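Local coordinates for protein lactococcus lactis MG1363 DpsA (Lactococcus lactis, PDB 1ZS3) that assembles into a dodecameric Dps-family shell that binds DNA with the help of an N-terminal helix and is probably part of the defence against oxidative stress, at residues A[25-30]-A[137-142]; A[131-136]-A[146-151]; A[37-42]-A[70-75]. All blocks are in the same frame, centred on the assembly; numbering follows the deposited sequence.

Contact 1 of 3, residues A[25-30]-A[137-142]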
ATOM      1  N   PRO A  25       9.081 -47.548  -6.895  1.00 64.66           N
ATOM      2  CA  PRO A  25       8.376 -46.249  -6.739  1.00 62.12           C
ATOM      3  C   PRO A  25       8.324 -45.290  -7.905  1.00 59.82           C
ATOM      4  O   PRO A  25       9.354 -45.083  -8.557  1.00 58.78           O
ATOM      5  CB  PRO A  25       9.115 -45.584  -5.564  1.00 62.65           C
ATOM      6  CG  PRO A  25      10.276 -46.523  -5.279  1.00 63.48           C
ATOM      7  CD  PRO A  25       9.744 -47.924  -5.644  1.00 64.89           C
ATOM      8  N   THR A  26       7.148 -44.696  -8.166  1.00 57.74           N
ATOM      9  CA  THR A  26       7.059 -43.468  -8.976  1.00 56.11           C
ATOM     10  C   THR A  26       7.227 -42.212  -8.095  1.00 55.26           C
ATOM     11  O   THR A  26       7.182 -42.281  -6.854  1.00 54.52           O
ATOM     12  CB  THR A  26       5.725 -43.316  -9.763  1.00 56.02           C
ATOM     13  OG1 THR A  26       4.605 -43.325  -8.870  1.00 53.97           O
ATOM     14  CG2 THR A  26       5.486 -44.485 -10.689  1.00 56.70           C
ATOM     15  N   ALA A  27       7.389 -41.068  -8.757  1.00 53.89           N
ATOM     16  CA  ALA A  27       7.490 -39.812  -8.055  1.00 52.32           C
ATOM     17  C   ALA A  27       6.168 -39.589  -7.293  1.00 51.12           C
ATOM     18  O   ALA A  27       6.199 -39.417  -6.083  1.00 51.63           O
ATOM     19  CB  ALA A  27       7.756 -38.678  -9.019  1.00 52.54           C
ATOM     20  N   GLY A  28       5.032 -39.671  -7.981  1.00 49.57           N
ATOM     21  CA  GLY A  28       3.706 -39.395  -7.408  1.00 48.37           C
ATOM     22  C   GLY A  28       3.352 -40.289  -6.246  1.00 48.01           C
ATOM     23  O   GLY A  28       2.591 -39.932  -5.352  1.00 47.73           O
ATOM     24  N   ALA A  29       3.877 -41.505  -6.256  1.00 47.79           N
ATOM     25  CA  ALA A  29       3.609 -42.462  -5.162  1.00 47.73           C
ATOM     26  C   ALA A  29       4.369 -41.981  -3.931  1.00 46.47           C
ATOM     27  O   ALA A  29       3.772 -41.782  -2.866  1.00 46.71           O
ATOM     28  CB  ALA A  29       4.115 -43.868  -5.552  1.00 47.71           C
ATOM     29  N   MET A  30       5.686 -41.792  -4.096  1.00 45.01           N
ATOM     30  CA  MET A  30       6.517 -41.247  -3.039  1.00 44.36           C
ATOM     31  C   MET A  30       5.981 -39.948  -2.412  1.00 43.97           C
ATOM     32  O   MET A  30       6.059 -39.775  -1.200  1.00 42.97           O
ATOM     33  CB  MET A  30       7.922 -41.024  -3.569  1.00 44.76           C
ATOM     34  CG  MET A  30       8.949 -40.747  -2.507  1.00 46.84           C
ATOM     35  SD  MET A  30       8.931 -42.071  -1.245  1.00 49.91           S
ATOM     36  CE  MET A  30      10.076 -43.241  -2.094  1.00 48.33           C
ATOM     37  N   ASN A 137      13.249 -35.942 -11.017  1.00 47.59           N
ATOM     38  CA  ASN A 137      14.209 -35.575 -12.031  1.00 47.88           C
ATOM     39  C   ASN A 137      14.370 -36.664 -13.076  1.00 47.78           C
ATOM     40  O   ASN A 137      14.514 -36.344 -14.273  1.00 48.39           O
ATOM     41  CB  ASN A 137      15.572 -35.161 -11.450  1.00 48.19           C
ATOM     42  CG  ASN A 137      15.530 -33.732 -10.816  1.00 48.15           C
ATOM     43  OD1 ASN A 137      15.908 -33.562  -9.667  1.00 48.05           O
ATOM     44  ND2 ASN A 137      15.031 -32.741 -11.564  1.00 46.58           N
ATOM     45  N   LYS A 138      14.377 -37.942 -12.642  1.00 47.30           N
ATOM     46  CA  LYS A 138      14.418 -39.137 -13.533  1.00 46.15           C
ATOM     47  C   LYS A 138      13.214 -39.094 -14.421  1.00 43.62           C
ATOM     48  O   LYS A 138      13.322 -39.286 -15.620  1.00 43.18           O
ATOM     49  CB  LYS A 138      14.348 -40.445 -12.726  1.00 47.52           C
ATOM     50  CG  LYS A 138      15.709 -41.027 -12.252  1.00 50.32           C
ATOM     51  CD  LYS A 138      15.510 -41.979 -11.044  1.00 54.06           C
ATOM     52  CE  LYS A 138      16.843 -42.319 -10.314  1.00 57.28           C
ATOM     53  NZ  LYS A 138      16.864 -43.732  -9.718  1.00 59.39           N
ATOM     54  N   GLU A 139      12.075 -38.856 -13.817  1.00 40.64           N
ATOM     55  CA  GLU A 139      10.825 -38.876 -14.575  1.00 39.26           C
ATOM     56  C   GLU A 139      10.697 -37.659 -15.507  1.00 38.66           C
ATOM     57  O   GLU A 139       9.731 -37.603 -16.271  1.00 37.11           O
ATOM     58  CB  GLU A 139       9.621 -39.001 -13.615  1.00 39.11           C
ATOM     59  CG  GLU A 139       9.465 -40.428 -13.095  1.00 38.29           C
ATOM     60  CD  GLU A 139       8.373 -40.624 -12.071  1.00 39.95           C
ATOM     61  OE1 GLU A 139       8.617 -41.497 -11.206  1.00 41.80           O
ATOM     62  OE2 GLU A 139       7.286 -39.961 -12.111  1.00 38.62           O
ATOM     63  N   GLU A 140      11.636 -36.724 -15.414  1.00 38.19           N
ATOM     64  CA  GLU A 140      11.558 -35.434 -16.121  1.00 38.29           C
ATOM     65  C   GLU A 140      10.223 -34.704 -15.880  1.00 36.21           C
ATOM     66  O   GLU A 140       9.612 -34.160 -16.803  1.00 33.27           O
ATOM     67  CB  GLU A 140      11.747 -35.614 -17.636  1.00 39.79           C
ATOM     68  CG  GLU A 140      13.046 -36.273 -18.036  1.00 42.89           C
ATOM     69  CD  GLU A 140      13.067 -36.539 -19.541  1.00 46.36           C
ATOM     70  OE1 GLU A 140      12.065 -36.195 -20.233  1.00 48.22           O
ATOM     71  OE2 GLU A 140      14.053 -37.115 -20.043  1.00 49.16           O
ATOM     72  N   LYS A 141       9.804 -34.691 -14.623  1.00 35.65           N
ATOM     73  CA  LYS A 141       8.758 -33.801 -14.194  1.00 36.39           C
ATOM     74  C   LYS A 141       9.377 -32.550 -13.610  1.00 35.84           C
ATOM     75  O   LYS A 141       9.331 -32.344 -12.424  1.00 35.28           O
ATOM     76  CB  LYS A 141       7.894 -34.529 -13.187  1.00 37.22           C
ATOM     77  CG  LYS A 141       7.185 -35.751 -13.780  1.00 39.16           C
ATOM     78  CD  LYS A 141       6.061 -36.284 -12.870  1.00 40.23           C
ATOM     79  CE  LYS A 141       5.199 -37.355 -13.577  1.00 42.04           C
ATOM     80  NZ  LYS A 141       6.093 -38.499 -14.020  1.00 42.88           N
ATOM     81  N   PHE A 142       9.931 -31.689 -14.456  1.00 36.17           N
ATOM     82  CA  PHE A 142      10.887 -30.663 -13.975  1.00 37.16           C
ATOM     83  C   PHE A 142      10.319 -29.612 -13.003  1.00 36.52           C
ATOM     84  O   PHE A 142      11.001 -29.204 -12.073  1.00 36.03           O
ATOM     85  CB  PHE A 142      11.530 -29.891 -15.107  1.00 37.47           C
ATOM     86  CG  PHE A 142      11.905 -30.711 -16.275  1.00 40.49           C
ATOM     87  CD1 PHE A 142      11.089 -30.728 -17.414  1.00 42.60           C
ATOM     88  CD2 PHE A 142      13.089 -31.406 -16.295  1.00 42.74           C
ATOM     89  CE1 PHE A 142      11.448 -31.426 -18.523  1.00 43.16           C
ATOM     90  CE2 PHE A 142      13.445 -32.118 -17.414  1.00 44.23           C
ATOM     91  CZ  PHE A 142      12.620 -32.116 -18.526  1.00 43.76           C
TER

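Contact 2 of 3, residues A[131-136]-A[146-151]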
ATOM      1  N   ARG A 131      13.939 -38.406  -1.706  1.00 47.79           N
ATOM      2  CA  ARG A 131      13.678 -39.430  -2.691  1.00 48.31           C
ATOM      3  C   ARG A 131      12.767 -38.894  -3.777  1.00 46.39           C
ATOM      4  O   ARG A 131      12.989 -39.159  -4.945  1.00 46.46           O
ATOM      5  CB  ARG A 131      13.072 -40.682  -2.022  1.00 50.09           C
ATOM      6  CG  ARG A 131      14.092 -41.492  -1.207  1.00 54.49           C
ATOM      7  CD  ARG A 131      13.624 -42.908  -0.791  1.00 59.58           C
ATOM      8  NE  ARG A 131      13.304 -42.970   0.647  1.00 63.83           N
ATOM      9  CZ  ARG A 131      12.737 -44.018   1.267  1.00 66.90           C
ATOM     10  NH1 ARG A 131      12.509 -43.952   2.584  1.00 66.71           N
ATOM     11  NH2 ARG A 131      12.390 -45.112   0.575  1.00 68.46           N
ATOM     12  N   ALA A 132      11.739 -38.135  -3.411  1.00 44.21           N
ATOM     13  CA  ALA A 132      10.821 -37.617  -4.400  1.00 43.51           C
ATOM     14  C   ALA A 132      11.520 -36.589  -5.359  1.00 43.32           C
ATOM     15  O   ALA A 132      11.135 -36.442  -6.515  1.00 42.48           O
ATOM     16  CB  ALA A 132       9.632 -36.999  -3.739  1.00 43.33           C
ATOM     17  N   ILE A 133      12.549 -35.885  -4.884  1.00 43.38           N
ATOM     18  CA  ILE A 133      13.310 -34.994  -5.730  1.00 43.09           C
ATOM     19  C   ILE A 133      13.954 -35.827  -6.773  1.00 44.13           C
ATOM     20  O   ILE A 133      13.784 -35.538  -7.946  1.00 44.73           O
ATOM     21  CB  ILE A 133      14.352 -34.220  -4.931  1.00 43.35           C
ATOM     22  CG1 ILE A 133      13.617 -33.228  -4.021  1.00 42.32           C
ATOM     23  CG2 ILE A 133      15.411 -33.566  -5.854  1.00 41.08           C
ATOM     24  CD1 ILE A 133      14.469 -32.634  -2.967  1.00 43.39           C
ATOM     25  N   LYS A 134      14.720 -36.842  -6.349  1.00 44.89           N
ATOM     26  CA  LYS A 134      15.496 -37.674  -7.267  1.00 45.35           C
ATOM     27  C   LYS A 134      14.603 -38.366  -8.303  1.00 45.86           C
ATOM     28  O   LYS A 134      14.969 -38.442  -9.474  1.00 45.24           O
ATOM     29  CB  LYS A 134      16.311 -38.725  -6.514  1.00 45.68           C
ATOM     30  CG  LYS A 134      17.423 -38.192  -5.598  1.00 46.77           C
ATOM     31  CD  LYS A 134      18.178 -39.361  -4.951  1.00 48.29           C
ATOM     32  CE  LYS A 134      19.114 -38.938  -3.816  1.00 49.74           C
ATOM     33  NZ  LYS A 134      18.941 -39.816  -2.566  1.00 51.41           N
ATOM     34  N   LEU A 135      13.437 -38.866  -7.889  1.00 46.71           N
ATOM     35  CA  LEU A 135      12.506 -39.557  -8.789  1.00 47.46           C
ATOM     36  C   LEU A 135      11.954 -38.566  -9.767  1.00 47.96           C
ATOM     37  O   LEU A 135      11.858 -38.864 -10.957  1.00 48.80           O
ATOM     38  CB  LEU A 135      11.347 -40.260  -8.040  1.00 47.27           C
ATOM     39  CG  LEU A 135      11.745 -41.447  -7.129  1.00 48.11           C
ATOM     40  CD1 LEU A 135      10.526 -42.180  -6.568  1.00 46.90           C
ATOM     41  CD2 LEU A 135      12.714 -42.426  -7.823  1.00 49.39           C
ATOM     42  N   ALA A 136      11.655 -37.355  -9.306  1.00 48.24           N
ATOM     43  CA  ALA A 136      11.014 -36.367 -10.150  1.00 47.93           C
ATOM     44  C   ALA A 136      11.945 -35.978 -11.287  1.00 47.52           C
ATOM     45  O   ALA A 136      11.490 -35.752 -12.409  1.00 47.54           O
ATOM     46  CB  ALA A 136      10.608 -35.147  -9.326  1.00 48.17           C
ATOM     47  N   ALA A 146      11.343 -28.838  -8.971  1.00 33.35           N
ATOM     48  CA  ALA A 146      11.658 -27.531  -8.425  1.00 32.65           C
ATOM     49  C   ALA A 146      10.835 -27.216  -7.162  1.00 32.76           C
ATOM     50  O   ALA A 146      11.392 -26.750  -6.158  1.00 32.28           O
ATOM     51  CB  ALA A 146      11.432 -26.477  -9.467  1.00 32.58           C
ATOM     52  N   GLY A 147       9.516 -27.446  -7.220  1.00 32.33           N
ATOM     53  CA  GLY A 147       8.640 -27.280  -6.065  1.00 32.19           C
ATOM     54  C   GLY A 147       9.103 -28.121  -4.877  1.00 32.71           C
ATOM     55  O   GLY A 147       9.083 -27.673  -3.756  1.00 33.98           O
ATOM     56  N   VAL A 148       9.544 -29.336  -5.107  1.00 33.48           N
ATOM     57  CA  VAL A 148       9.893 -30.231  -4.021  1.00 34.30           C
ATOM     58  C   VAL A 148      11.251 -29.856  -3.436  1.00 34.03           C
ATOM     59  O   VAL A 148      11.513 -30.118  -2.272  1.00 34.42           O
ATOM     60  CB  VAL A 148       9.875 -31.698  -4.497  1.00 35.13           C
ATOM     61  CG1 VAL A 148      10.538 -32.629  -3.499  1.00 36.15           C
ATOM     62  CG2 VAL A 148       8.489 -32.156  -4.702  1.00 35.99           C
ATOM     63  N   VAL A 149      12.090 -29.202  -4.233  1.00 33.12           N
ATOM     64  CA  VAL A 149      13.349 -28.698  -3.732  1.00 32.84           C
ATOM     65  C   VAL A 149      13.058 -27.548  -2.770  1.00 33.86           C
ATOM     66  O   VAL A 149      13.689 -27.384  -1.724  1.00 33.49           O
ATOM     67  CB  VAL A 149      14.290 -28.258  -4.878  1.00 32.11           C
ATOM     68  CG1 VAL A 149      15.463 -27.447  -4.341  1.00 31.62           C
ATOM     69  CG2 VAL A 149      14.804 -29.469  -5.680  1.00 31.41           C
ATOM     70  N   GLU A 150      12.078 -26.738  -3.101  1.00 35.31           N
ATOM     71  CA  GLU A 150      11.750 -25.631  -2.259  1.00 36.57           C
ATOM     72  C   GLU A 150      11.436 -26.198  -0.894  1.00 36.15           C
ATOM     73  O   GLU A 150      11.985 -25.737   0.086  1.00 36.52           O
ATOM     74  CB  GLU A 150      10.578 -24.872  -2.831  1.00 37.75           C
ATOM     75  CG  GLU A 150      10.946 -23.555  -3.518  1.00 41.42           C
ATOM     76  CD  GLU A 150       9.702 -22.862  -4.048  1.00 44.78           C
ATOM     77  OE1 GLU A 150       8.852 -22.400  -3.216  1.00 45.36           O
ATOM     78  OE2 GLU A 150       9.551 -22.863  -5.297  1.00 46.49           O
ATOM     79  N   LEU A 151      10.575 -27.217  -0.847  1.00 35.66           N
ATOM     80  CA  LEU A 151      10.114 -27.823   0.401  1.00 35.81           C
ATOM     81  C   LEU A 151      11.258 -28.407   1.235  1.00 36.59           C
ATOM     82  O   LEU A 151      11.307 -28.214   2.460  1.00 37.80           O
ATOM     83  CB  LEU A 151       9.105 -28.909   0.062  1.00 35.86           C
ATOM     84  CG  LEU A 151       8.527 -29.712   1.212  1.00 35.81           C
ATOM     85  CD1 LEU A 151       8.022 -28.821   2.322  1.00 37.59           C
ATOM     86  CD2 LEU A 151       7.401 -30.585   0.706  1.00 36.46           C
TER

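Contact 3 of 3, residues A[37-42]-A[70-75]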
ATOM      1  N   ASN A  37       2.248 -36.711   5.175  1.00 41.03           N
ATOM      2  CA  ASN A  37       3.060 -36.127   6.222  1.00 41.73           C
ATOM      3  C   ASN A  37       2.773 -34.633   6.414  1.00 42.23           C
ATOM      4  O   ASN A  37       2.674 -34.165   7.545  1.00 42.25           O
ATOM      5  CB  ASN A  37       4.559 -36.366   5.966  1.00 42.11           C
ATOM      6  CG  ASN A  37       4.982 -37.819   6.241  1.00 42.45           C
ATOM      7  OD1 ASN A  37       4.179 -38.624   6.695  1.00 42.76           O
ATOM      8  ND2 ASN A  37       6.235 -38.157   5.926  1.00 43.09           N
ATOM      9  N   LEU A  38       2.624 -33.883   5.323  1.00 41.96           N
ATOM     10  CA  LEU A  38       2.359 -32.457   5.382  1.00 41.45           C
ATOM     11  C   LEU A  38       1.112 -32.204   6.196  1.00 42.18           C
ATOM     12  O   LEU A  38       1.115 -31.342   7.060  1.00 42.33           O
ATOM     13  CB  LEU A  38       2.212 -31.847   3.994  1.00 40.31           C
ATOM     14  CG  LEU A  38       3.532 -31.657   3.259  1.00 38.98           C
ATOM     15  CD1 LEU A  38       3.204 -31.229   1.865  1.00 38.86           C
ATOM     16  CD2 LEU A  38       4.453 -30.659   3.977  1.00 38.61           C
ATOM     17  N   PHE A  39       0.049 -32.948   5.909  1.00 42.75           N
ATOM     18  CA  PHE A  39      -1.230 -32.678   6.535  1.00 43.19           C
ATOM     19  C   PHE A  39      -1.285 -33.123   7.961  1.00 43.66           C
ATOM     20  O   PHE A  39      -1.978 -32.488   8.766  1.00 44.15           O
ATOM     21  CB  PHE A  39      -2.379 -33.272   5.749  1.00 43.20           C
ATOM     22  CG  PHE A  39      -3.531 -32.358   5.669  1.00 43.57           C
ATOM     23  CD1 PHE A  39      -3.766 -31.605   4.542  1.00 43.55           C
ATOM     24  CD2 PHE A  39      -4.333 -32.183   6.757  1.00 45.38           C
ATOM     25  CE1 PHE A  39      -4.822 -30.748   4.488  1.00 44.30           C
ATOM     26  CE2 PHE A  39      -5.395 -31.306   6.718  1.00 45.85           C
ATOM     27  CZ  PHE A  39      -5.641 -30.593   5.578  1.00 45.06           C
ATOM     28  N   ILE A  40      -0.555 -34.177   8.325  1.00 43.46           N
ATOM     29  CA  ILE A  40      -0.645 -34.643   9.696  1.00 43.57           C
ATOM     30  C   ILE A  40       0.205 -33.728  10.541  1.00 42.39           C
ATOM     31  O   ILE A  40      -0.205 -33.402  11.635  1.00 43.02           O
ATOM     32  CB  ILE A  40      -0.296 -36.196   9.814  1.00 43.90           C
ATOM     33  CG1 ILE A  40      -1.570 -36.986  10.066  1.00 43.90           C
ATOM     34  CG2 ILE A  40       0.654 -36.488  10.933  1.00 44.92           C
ATOM     35  CD1 ILE A  40      -2.586 -36.834   8.982  1.00 44.31           C
ATOM     36  N   GLU A  41       1.370 -33.315  10.050  1.00 40.82           N
ATOM     37  CA  GLU A  41       2.128 -32.233  10.683  1.00 39.52           C
ATOM     38  C   GLU A  41       1.264 -30.993  10.864  1.00 38.26           C
ATOM     39  O   GLU A  41       1.266 -30.437  11.920  1.00 37.37           O
ATOM     40  CB  GLU A  41       3.341 -31.857   9.859  1.00 38.96           C
ATOM     41  CG  GLU A  41       4.420 -31.269  10.724  1.00 38.71           C
ATOM     42  CD  GLU A  41       5.241 -32.306  11.438  1.00 39.64           C
ATOM     43  OE1 GLU A  41       5.144 -32.374  12.682  1.00 38.02           O
ATOM     44  OE2 GLU A  41       5.975 -33.044  10.746  1.00 42.91           O
ATOM     45  N   ASN A  42       0.525 -30.571   9.858  1.00 37.80           N
ATOM     46  CA  ASN A  42      -0.397 -29.461   9.991  1.00 38.97           C
ATOM     47  C   ASN A  42      -1.236 -29.527  11.261  1.00 40.25           C
ATOM     48  O   ASN A  42      -1.409 -28.530  11.973  1.00 40.63           O
ATOM     49  CB  ASN A  42      -1.299 -29.361   8.748  1.00 38.91           C
ATOM     50  CG  ASN A  42      -2.318 -28.262   8.851  1.00 38.80           C
ATOM     51  OD1 ASN A  42      -3.486 -28.465   8.565  1.00 40.98           O
ATOM     52  ND2 ASN A  42      -1.869 -27.087   9.238  1.00 41.18           N
ATOM     53  N   GLU A  70       0.156 -24.706   2.546  1.00 38.63           N
ATOM     54  CA  GLU A  70       0.534 -23.983   1.360  1.00 39.43           C
ATOM     55  C   GLU A  70       1.287 -24.877   0.390  1.00 38.92           C
ATOM     56  O   GLU A  70       1.107 -24.774  -0.827  1.00 37.95           O
ATOM     57  CB  GLU A  70       1.406 -22.800   1.725  1.00 40.63           C
ATOM     58  CG  GLU A  70       0.760 -21.423   1.571  1.00 45.15           C
ATOM     59  CD  GLU A  70       1.652 -20.300   2.135  1.00 48.98           C
ATOM     60  OE1 GLU A  70       2.769 -20.047   1.578  1.00 52.24           O
ATOM     61  OE2 GLU A  70       1.247 -19.682   3.143  1.00 49.17           O
ATOM     62  N   TYR A  71       2.169 -25.705   0.933  1.00 38.42           N
ATOM     63  CA  TYR A  71       2.941 -26.646   0.160  1.00 39.10           C
ATOM     64  C   TYR A  71       2.037 -27.813  -0.252  1.00 39.41           C
ATOM     65  O   TYR A  71       2.246 -28.411  -1.302  1.00 39.74           O
ATOM     66  CB  TYR A  71       4.171 -27.136   0.957  1.00 39.33           C
ATOM     67  CG  TYR A  71       5.325 -26.178   0.868  1.00 39.97           C
ATOM     68  CD1 TYR A  71       5.870 -25.872  -0.350  1.00 39.64           C
ATOM     69  CD2 TYR A  71       5.845 -25.555   1.999  1.00 39.83           C
ATOM     70  CE1 TYR A  71       6.892 -24.996  -0.457  1.00 40.10           C
ATOM     71  CE2 TYR A  71       6.886 -24.661   1.894  1.00 39.13           C
ATOM     72  CZ  TYR A  71       7.390 -24.379   0.649  1.00 39.32           C
ATOM     73  OH  TYR A  71       8.419 -23.491   0.451  1.00 42.01           O
ATOM     74  N   PHE A  72       1.033 -28.141   0.581  1.00 38.69           N
ATOM     75  CA  PHE A  72       0.079 -29.169   0.243  1.00 38.53           C
ATOM     76  C   PHE A  72      -0.555 -28.800  -1.087  1.00 38.39           C
ATOM     77  O   PHE A  72      -0.512 -29.593  -2.042  1.00 37.84           O
ATOM     78  CB  PHE A  72      -0.979 -29.370   1.336  1.00 38.78           C
ATOM     79  CG  PHE A  72      -1.825 -30.562   1.111  1.00 38.71           C
ATOM     80  CD1 PHE A  72      -3.024 -30.452   0.412  1.00 39.42           C
ATOM     81  CD2 PHE A  72      -1.386 -31.819   1.492  1.00 40.84           C
ATOM     82  CE1 PHE A  72      -3.838 -31.580   0.171  1.00 40.58           C
ATOM     83  CE2 PHE A  72      -2.184 -32.963   1.257  1.00 42.16           C
ATOM     84  CZ  PHE A  72      -3.413 -32.841   0.599  1.00 41.64           C
ATOM     85  N   PHE A  73      -1.131 -27.596  -1.196  1.00 38.43           N
ATOM     86  CA  PHE A  73      -1.799 -27.159  -2.432  1.00 37.82           C
ATOM     87  C   PHE A  73      -0.797 -26.949  -3.584  1.00 38.03           C
ATOM     88  O   PHE A  73      -1.115 -27.166  -4.741  1.00 37.98           O
ATOM     89  CB  PHE A  73      -2.591 -25.862  -2.221  1.00 36.79           C
ATOM     90  CG  PHE A  73      -3.883 -26.038  -1.458  1.00 37.38           C
ATOM     91  CD1 PHE A  73      -3.989 -25.600  -0.133  1.00 36.10           C
ATOM     92  CD2 PHE A  73      -4.988 -26.636  -2.051  1.00 38.46           C
ATOM     93  CE1 PHE A  73      -5.159 -25.761   0.565  1.00 35.54           C
ATOM     94  CE2 PHE A  73      -6.177 -26.826  -1.328  1.00 37.43           C
ATOM     95  CZ  PHE A  73      -6.260 -26.377  -0.022  1.00 36.08           C
ATOM     96  N   LYS A  74       0.430 -26.567  -3.265  1.00 38.33           N
ATOM     97  CA  LYS A  74       1.331 -26.159  -4.317  1.00 39.17           C
ATOM     98  C   LYS A  74       1.796 -27.409  -5.080  1.00 38.63           C
ATOM     99  O   LYS A  74       1.862 -27.414  -6.309  1.00 38.12           O
ATOM    100  CB  LYS A  74       2.497 -25.339  -3.764  1.00 39.65           C
ATOM    101  CG  LYS A  74       3.297 -24.614  -4.809  1.00 43.89           C
ATOM    102  CD  LYS A  74       4.803 -24.526  -4.436  1.00 48.65           C
ATOM    103  CE  LYS A  74       5.450 -23.166  -4.878  1.00 51.12           C
ATOM    104  NZ  LYS A  74       6.935 -23.304  -5.150  1.00 52.48           N
ATOM    105  N   ILE A  75       2.153 -28.436  -4.319  1.00 38.29           N
ATOM    106  CA  ILE A  75       2.655 -29.690  -4.840  1.00 37.79           C
ATOM    107  C   ILE A  75       1.576 -30.569  -5.465  1.00 36.78           C
ATOM    108  O   ILE A  75       1.840 -31.263  -6.452  1.00 35.43           O
ATOM    109  CB  ILE A  75       3.425 -30.406  -3.742  1.00 37.98           C
ATOM    110  CG1 ILE A  75       4.559 -29.489  -3.265  1.00 37.77           C
ATOM    111  CG2 ILE A  75       4.068 -31.699  -4.262  1.00 39.90           C
ATOM    112  CD1 ILE A  75       5.459 -30.160  -2.343  1.00 38.59           C
TER

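Contact 1 of 3, residues A[25-30]-A[137-142]
Ala27, in the first turn of helix 27-51, and Glu139, in the turn that follows helix 111-138, are the residues of closest backbone approach, with their CA atoms 7.4 Å apart. The link itself is made by the Glu139 side chain. Its CG lies anti to the carbonyl carbon (chi1 -77°) and the chain beyond is extended, which carries the carboxylate across to the helix start. There Ala27 N donates to Glu139 OE1 over 2.8 Å, bent to 142° at the hydrogen, reaching the oxygen on its syn side but 27° out of the carboxylate plane. The Ala27 methyl lies alongside the same group, CB 3.4 Å from Glu139 OE2. Thr26 is the N-cap, its OG1 accepting from Ala29 N at 3.3 Å, so two side-chain acceptors serve amides at the opening of helix 27-51, and the carboxylate charge probably suits this positive helix end. Glu139 OE2 turns its anti lone pair to Lys141 NZ, a 2.7 Å salt bridge that spans the Schellman turn at Glu140. A glutamine in place of Glu139 would probably cost Lys141 its charged mate and weaken the hold on the start of helix 27-51. From the turn itself, Glu140 OE1 forms a salt bridge with Lys134 of a second subunit, whose Tyr152 meets the Phe142 ring edge-to-face.

Contact 2 of 3, residues A[131-136]-A[146-151]
Ile133 packs against Val148 and Val149 inside an antiparallel helical hairpin of the Dps four-helix bundle, where helix 111-138 turns back into helix 142-165. The local axes come within 9.1 Å at 162°, and the nearest CA atoms, those of Ile133 and Val148, are 6.1 Å apart. From the Ile133 CB the side chain divides, and each branch has its own neighbour. With CG1 anti to the carbonyl carbon (chi1 -69°), Ile133 CG1 lies 4.1 Å from Val148 CB. The other branch, Ile133 CG2, meets Val149 CG2 at 4.1 Å, the two side chains crossing at about a right angle. At the tip, Ile133 CD1 touches both valines, 4.0 Å from Val148 CG1 and 4.2 Å from Val149 CG2, and lies 3.9 Å from the backbone Val148 O. No hydrogen bond joins the segments; the side chains meet through apolar carbons. Leu31 of helix 27-51 adds to the packing around Ala132 and Val148, while Phe142 of another subunit packs on Ile133 and Val149, placing this part of the hairpin at a subunit interface. On the Leu31 side the contact tapers to a looser touch, Ala132 CB lying 4.5 Å from Val148 CG1.

Contact 3 of 3, residues A[37-42]-A[70-75]
Leu38 and Phe72 bring the backbones nearest, their CA atoms 6.5 Å apart, where segments 37-42 and 70-75 run antiparallel with local axes 9.7 Å apart at 160°. Two neighbouring residues of the first helix share the ring of Phe72. Phe39 presents its edge: Phe39 CD1 stands 3.8 Å above the Phe72 plane, over the ring centre, and 3.9 Å from both Phe72 CD2 and Phe72 CE2. The centroids are 5.2 Å apart and the planes meet at 83°, which satisfies the definition of a T-shaped stack with Phe72 as the face. Phe72 CB points toward segment 37-42, and with CG anti to the backbone N (chi1 -170°) the ring turns a face to Phe39 CD1. Leu38 approaches the rim instead, its CB near the Phe72 plane and close to the CD2 edge. Further along the same side chain, Leu38 CD1 rests against backbone, 4.0 Å from Phe72 N, and also reaches Tyr71 CB at 4.3 Å. No hydrogen bond crosses between the segments. Phe39 also stacks with Phe93 of the short helix 90-96. Ile43 of a further subunit packs on Phe39, and Thr46 of that subunit on Phe72, so the aromatic pair lies where intrachain core and subunit interface merge. Such apolar layering between the first two helices of the bundle, 27-51 and 55-81, joined by a short turn, belongs to the ferritin-like four-helix bundle on which Dps shells are built.

How the contacts relate
Contacts 1 and 2 are neighbours, with centres 8 Å apart on a shared helix 111-138, and a probable hydrogen bond from Lys141 N to Ala136 O joins them. Contact 3 lies deeper, its centre 18 Å from contact 1 and 14 Å from contact 2. It shares helix 27-51 with contact 1 and touches contact 2 through the Glu150–Lys74 salt bridge and the packing of Leu151 on Ile75. Along the chain, contact 3 falls between the two halves of contact 1 and closes before contact 2 opens, whereas contacts 1 and 2 alternate. Together they tie the four helices of the bundle, 27-51, 55-81, 111-138 and 142-165, into one unit, and neighbouring subunits of the dodecamer adjoin each contact.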